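Local coordinates for lectin CEL-I, N-acetyl-D-galactosamine-specific C-type (Cucumaria echinata, PDB 4WQQ), which binds carbohydrate in a calcium-dependent manner, naturally preferring N-acetylgalactosamine and galactose but here engineered to recognise mannose, at residues 14-19 against 55-60. The protein carries 3 engineered substitutions. Sequence-based numbering, arbitrary orientation.
Sequences HCYRFF and QAYVFN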
ATOM      1  N   HIS A  14      -6.345  -1.453  -6.888  1.00 14.89           N
ATOM      2  CA  HIS A  14      -6.056  -2.686  -6.116  1.00 13.80           C
ATOM      3  C   HIS A  14      -4.710  -3.225  -6.519  1.00 13.07           C
ATOM      4  O   HIS A  14      -4.137  -2.780  -7.535  1.00 14.06           O
ATOM      5  CB  HIS A  14      -7.144  -3.808  -6.293  1.00 14.08           C
ATOM      6  CG  HIS A  14      -8.477  -3.447  -5.773  1.00 14.40           C
ATOM      7  ND1 HIS A  14      -8.805  -3.454  -4.438  1.00 15.27           N
ATOM      8  CD2 HIS A  14      -9.615  -3.136  -6.438  1.00 16.61           C
ATOM      9  CE1 HIS A  14     -10.077  -3.099  -4.293  1.00 16.75           C
ATOM     10  NE2 HIS A  14     -10.574  -2.854  -5.498  1.00 16.27           N
ATOM     11  N   CYS A  15      -4.166  -4.121  -5.686  1.00 12.14           N
ATOM     12  CA  CYS A  15      -3.020  -4.903  -5.994  1.00 11.13           C
ATOM     13  C   CYS A  15      -3.382  -6.361  -5.886  1.00 10.57           C
ATOM     14  O   CYS A  15      -4.279  -6.707  -5.117  1.00 10.99           O
ATOM     15  CB  CYS A  15      -1.813  -4.608  -5.080  1.00 11.92           C
ATOM     16  SG  CYS A  15      -1.394  -2.863  -4.928  1.00 13.90           S
ATOM     17  N   TYR A  16      -2.742  -7.168  -6.680  1.00 10.45           N
ATOM     18  CA  TYR A  16      -3.028  -8.593  -6.807  1.00 11.03           C
ATOM     19  C   TYR A  16      -1.729  -9.410  -6.726  1.00 11.41           C
ATOM     20  O   TYR A  16      -0.637  -8.977  -7.168  1.00 12.44           O
ATOM     21  CB  TYR A  16      -3.786  -8.918  -8.148  1.00 10.53           C
ATOM     22  CG  TYR A  16      -5.081  -8.178  -8.299  1.00 10.94           C
ATOM     23  CD1 TYR A  16      -5.090  -6.883  -8.760  1.00 11.52           C
ATOM     24  CD2 TYR A  16      -6.275  -8.765  -8.032  1.00 10.87           C
ATOM     25  CE1 TYR A  16      -6.272  -6.181  -8.878  1.00 12.33           C
ATOM     26  CE2 TYR A  16      -7.485  -8.088  -8.179  1.00 11.33           C
ATOM     27  CZ  TYR A  16      -7.475  -6.788  -8.592  1.00 12.22           C
ATOM     28  OH  TYR A  16      -8.633  -6.026  -8.761  1.00 14.74           O
ATOM     29  N   ARG A  17      -1.801 -10.623  -6.162  1.00 10.75           N
ATOM     30  CA  ARG A  17      -0.694 -11.523  -6.120  1.00 11.54           C
ATOM     31  C   ARG A  17      -1.152 -12.964  -6.252  1.00 12.90           C
ATOM     32  O   ARG A  17      -1.971 -13.442  -5.474  1.00 12.17           O
ATOM     33  CB  ARG A  17       0.124 -11.368  -4.853  1.00 12.44           C
ATOM     34  CG  ARG A  17       1.421 -12.171  -4.837  1.00 13.90           C
ATOM     35  CD  ARG A  17       2.346 -11.637  -3.762  1.00 15.17           C
ATOM     36  NE  ARG A  17       3.506 -12.490  -3.611  1.00 16.58           N
ATOM     37  CZ  ARG A  17       4.423 -12.363  -2.665  1.00 21.05           C
ATOM     38  NH1 ARG A  17       4.321 -11.402  -1.757  1.00 22.53           N
ATOM     39  NH2 ARG A  17       5.431 -13.247  -2.628  1.00 22.26           N
ATOM     40  N   PHE A  18      -0.606 -13.635  -7.259  1.00 12.66           N
ATOM     41  CA  PHE A  18      -0.850 -15.016  -7.468  1.00 12.28           C
ATOM     42  C   PHE A  18       0.182 -15.913  -6.813  1.00 12.37           C
ATOM     43  O   PHE A  18       1.391 -15.655  -6.905  1.00 13.37           O
ATOM     44  CB  PHE A  18      -0.854 -15.282  -8.983  1.00 12.08           C
ATOM     45  CG  PHE A  18      -0.941 -16.741  -9.326  1.00 11.98           C
ATOM     46  CD1 PHE A  18      -2.067 -17.462  -8.964  1.00 11.95           C
ATOM     47  CD2 PHE A  18       0.137 -17.415  -9.939  1.00 11.17           C
ATOM     48  CE1 PHE A  18      -2.177 -18.808  -9.209  1.00 11.09           C
ATOM     49  CE2 PHE A  18       0.022 -18.772 -10.208  1.00 10.64           C
ATOM     50  CZ  PHE A  18      -1.091 -19.487  -9.826  1.00 11.78           C
ATOM     51  N   PHE A  19      -0.327 -16.928  -6.105  1.00 12.12           N
ATOM     52  CA  PHE A  19       0.433 -17.953  -5.468  1.00 13.14           C
ATOM     53  C   PHE A  19       0.220 -19.294  -6.129  1.00 12.90           C
ATOM     54  O   PHE A  19      -0.819 -19.915  -6.085  1.00 13.46           O
ATOM     55  CB  PHE A  19       0.083 -18.042  -3.996  1.00 14.22           C
ATOM     56  CG  PHE A  19       0.529 -16.839  -3.226  1.00 15.26           C
ATOM     57  CD1 PHE A  19       1.811 -16.748  -2.726  1.00 15.93           C
ATOM     58  CD2 PHE A  19      -0.325 -15.765  -3.072  1.00 14.47           C
ATOM     59  CE1 PHE A  19       2.241 -15.618  -2.028  1.00 14.90           C
ATOM     60  CE2 PHE A  19       0.118 -14.647  -2.403  1.00 16.36           C
ATOM     61  CZ  PHE A  19       1.391 -14.579  -1.884  1.00 15.53           C
ATOM     62  N   GLN A  55     -12.457  -9.804 -13.864  1.00 14.12           N
ATOM     63  CA  GLN A  55     -12.416 -11.193 -14.138  1.00 13.64           C
ATOM     64  C   GLN A  55     -11.311 -11.495 -15.134  1.00 15.22           C
ATOM     65  O   GLN A  55     -10.485 -12.416 -14.939  1.00 12.24           O
ATOM     66  CB  GLN A  55     -13.790 -11.649 -14.691  1.00 14.42           C
ATOM     67  CG  GLN A  55     -13.827 -13.053 -15.177  1.00 14.94           C
ATOM     68  CD  GLN A  55     -13.897 -14.104 -14.072  1.00 13.82           C
ATOM     69  OE1 GLN A  55     -14.364 -13.857 -12.958  1.00 15.35           O
ATOM     70  NE2 GLN A  55     -13.445 -15.286 -14.411  1.00 14.64           N
ATOM     71  N   ALA A  56     -11.317 -10.777 -16.269  1.00 13.97           N
ATOM     72  CA  ALA A  56     -10.330 -11.064 -17.262  1.00 15.73           C
ATOM     73  C   ALA A  56      -8.920 -10.782 -16.781  1.00 13.92           C
ATOM     74  O   ALA A  56      -7.997 -11.537 -17.119  1.00 14.35           O
ATOM     75  CB  ALA A  56     -10.664 -10.304 -18.550  1.00 16.08           C
ATOM     76  N   TYR A  57      -8.744  -9.732 -16.031  1.00 14.20           N
ATOM     77  CA  TYR A  57      -7.413  -9.335 -15.524  1.00 14.89           C
ATOM     78  C   TYR A  57      -6.873 -10.489 -14.655  1.00 15.39           C
ATOM     79  O   TYR A  57      -5.768 -11.006 -14.846  1.00 14.67           O
ATOM     80  CB  TYR A  57      -7.485  -8.055 -14.697  1.00 16.09           C
ATOM     81  CG  TYR A  57      -6.174  -7.891 -13.957  1.00 17.66           C
ATOM     82  CD1 TYR A  57      -5.042  -7.420 -14.593  1.00 17.32           C
ATOM     83  CD2 TYR A  57      -6.060  -8.344 -12.634  1.00 19.91           C
ATOM     84  CE1 TYR A  57      -3.825  -7.389 -13.948  1.00 20.72           C
ATOM     85  CE2 TYR A  57      -4.862  -8.298 -11.980  1.00 19.88           C
ATOM     86  CZ  TYR A  57      -3.744  -7.833 -12.608  1.00 21.73           C
ATOM     87  OH  TYR A  57      -2.551  -7.805 -11.885  1.00 23.77           O
ATOM     88  N   VAL A  58      -7.736 -10.956 -13.767  1.00 14.29           N
ATOM     89  CA  VAL A  58      -7.383 -12.072 -12.866  1.00 13.85           C
ATOM     90  C   VAL A  58      -7.052 -13.365 -13.575  1.00 13.09           C
ATOM     91  O   VAL A  58      -6.046 -13.986 -13.330  1.00 12.84           O
ATOM     92  CB  VAL A  58      -8.491 -12.266 -11.806  1.00 14.13           C
ATOM     93  CG1 VAL A  58      -8.261 -13.551 -10.975  1.00 15.34           C
ATOM     94  CG2 VAL A  58      -8.580 -11.066 -10.889  1.00 15.73           C
ATOM     95  N   PHE A  59      -7.913 -13.747 -14.508  1.00 12.90           N
ATOM     96  CA  PHE A  59      -7.770 -14.975 -15.232  1.00 13.78           C
ATOM     97  C   PHE A  59      -6.463 -14.906 -16.051  1.00 13.69           C
ATOM     98  O   PHE A  59      -5.665 -15.877 -16.066  1.00 12.96           O
ATOM     99  CB  PHE A  59      -9.020 -15.191 -16.083  1.00 13.92           C
ATOM    100  CG  PHE A  59      -8.927 -16.397 -16.979  1.00 15.07           C
ATOM    101  CD1 PHE A  59      -9.044 -17.647 -16.440  1.00 13.62           C
ATOM    102  CD2 PHE A  59      -8.715 -16.260 -18.330  1.00 14.44           C
ATOM    103  CE1 PHE A  59      -8.961 -18.768 -17.230  1.00 15.91           C
ATOM    104  CE2 PHE A  59      -8.562 -17.376 -19.122  1.00 16.56           C
ATOM    105  CZ  PHE A  59      -8.717 -18.636 -18.589  1.00 15.78           C
ATOM    106  N   ASN A  60      -6.242 -13.776 -16.770  1.00 14.97           N
ATOM    107  CA  ASN A  60      -5.081 -13.676 -17.639  1.00 16.27           C
ATOM    108  C   ASN A  60      -3.765 -13.659 -16.824  1.00 15.31           C
ATOM    109  O   ASN A  60      -2.744 -14.257 -17.212  1.00 15.75           O
ATOM    110  CB  ASN A  60      -5.227 -12.461 -18.572  1.00 18.20           C
ATOM    111  CG  ASN A  60      -6.431 -12.645 -19.562  1.00 22.93           C
ATOM    112  OD1 ASN A  60      -6.651 -13.752 -20.086  1.00 27.16           O
ATOM    113  ND2 ASN A  60      -7.214 -11.584 -19.778  1.00 28.82           N
TER
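One face of the Tyr16 ring is covered by Tyr57, whose CE2 sits 3.5 Å above that plane, displaced toward the rim on the CD1 side; Val58 reaches the same ring obliquely at its CE2 corner. This is strand-on-helix packing in the C-type lectin fold: strand 14-23 lies in the sheet beside strand 132-140, and helix 52-65 packs against it. The two tyrosine rings make an oblique aromatic pair, centroids 5.0 Å apart and planes at 54°, so Tyr57 leads with one corner of its ring instead of lying flat. Tyr57 CE2 also comes 3.7 Å from Tyr16 CG, and the Tyr57 hydroxyl passes Tyr16 CB and CD1 at van der Waals range.

Tyr57 swings CG opposite its own backbone N (chi1 167°), carrying the ring off the helix toward the strand. The backbones stay well apart, with Tyr16 CA and Val58 CA 8.2 Å from each other, and the contact is made by the side chains of Tyr16, Tyr57 and Val58.

Further out, Tyr57 also touches Glu9 and Glu11 of strand 9-11, whereas Val58 leans on Phe115 of strand 112-116. The phenol end of Tyr16 is tied to the same helix by a hydrogen bond between Tyr16 OH and Glu54 OE2, which would limit how far the ring can shift beneath Tyr57. On the Val58 side the touch is lighter: Val58 CG2, the methyl beside the backbone N, stops 4.2 Å from Tyr16 CE2.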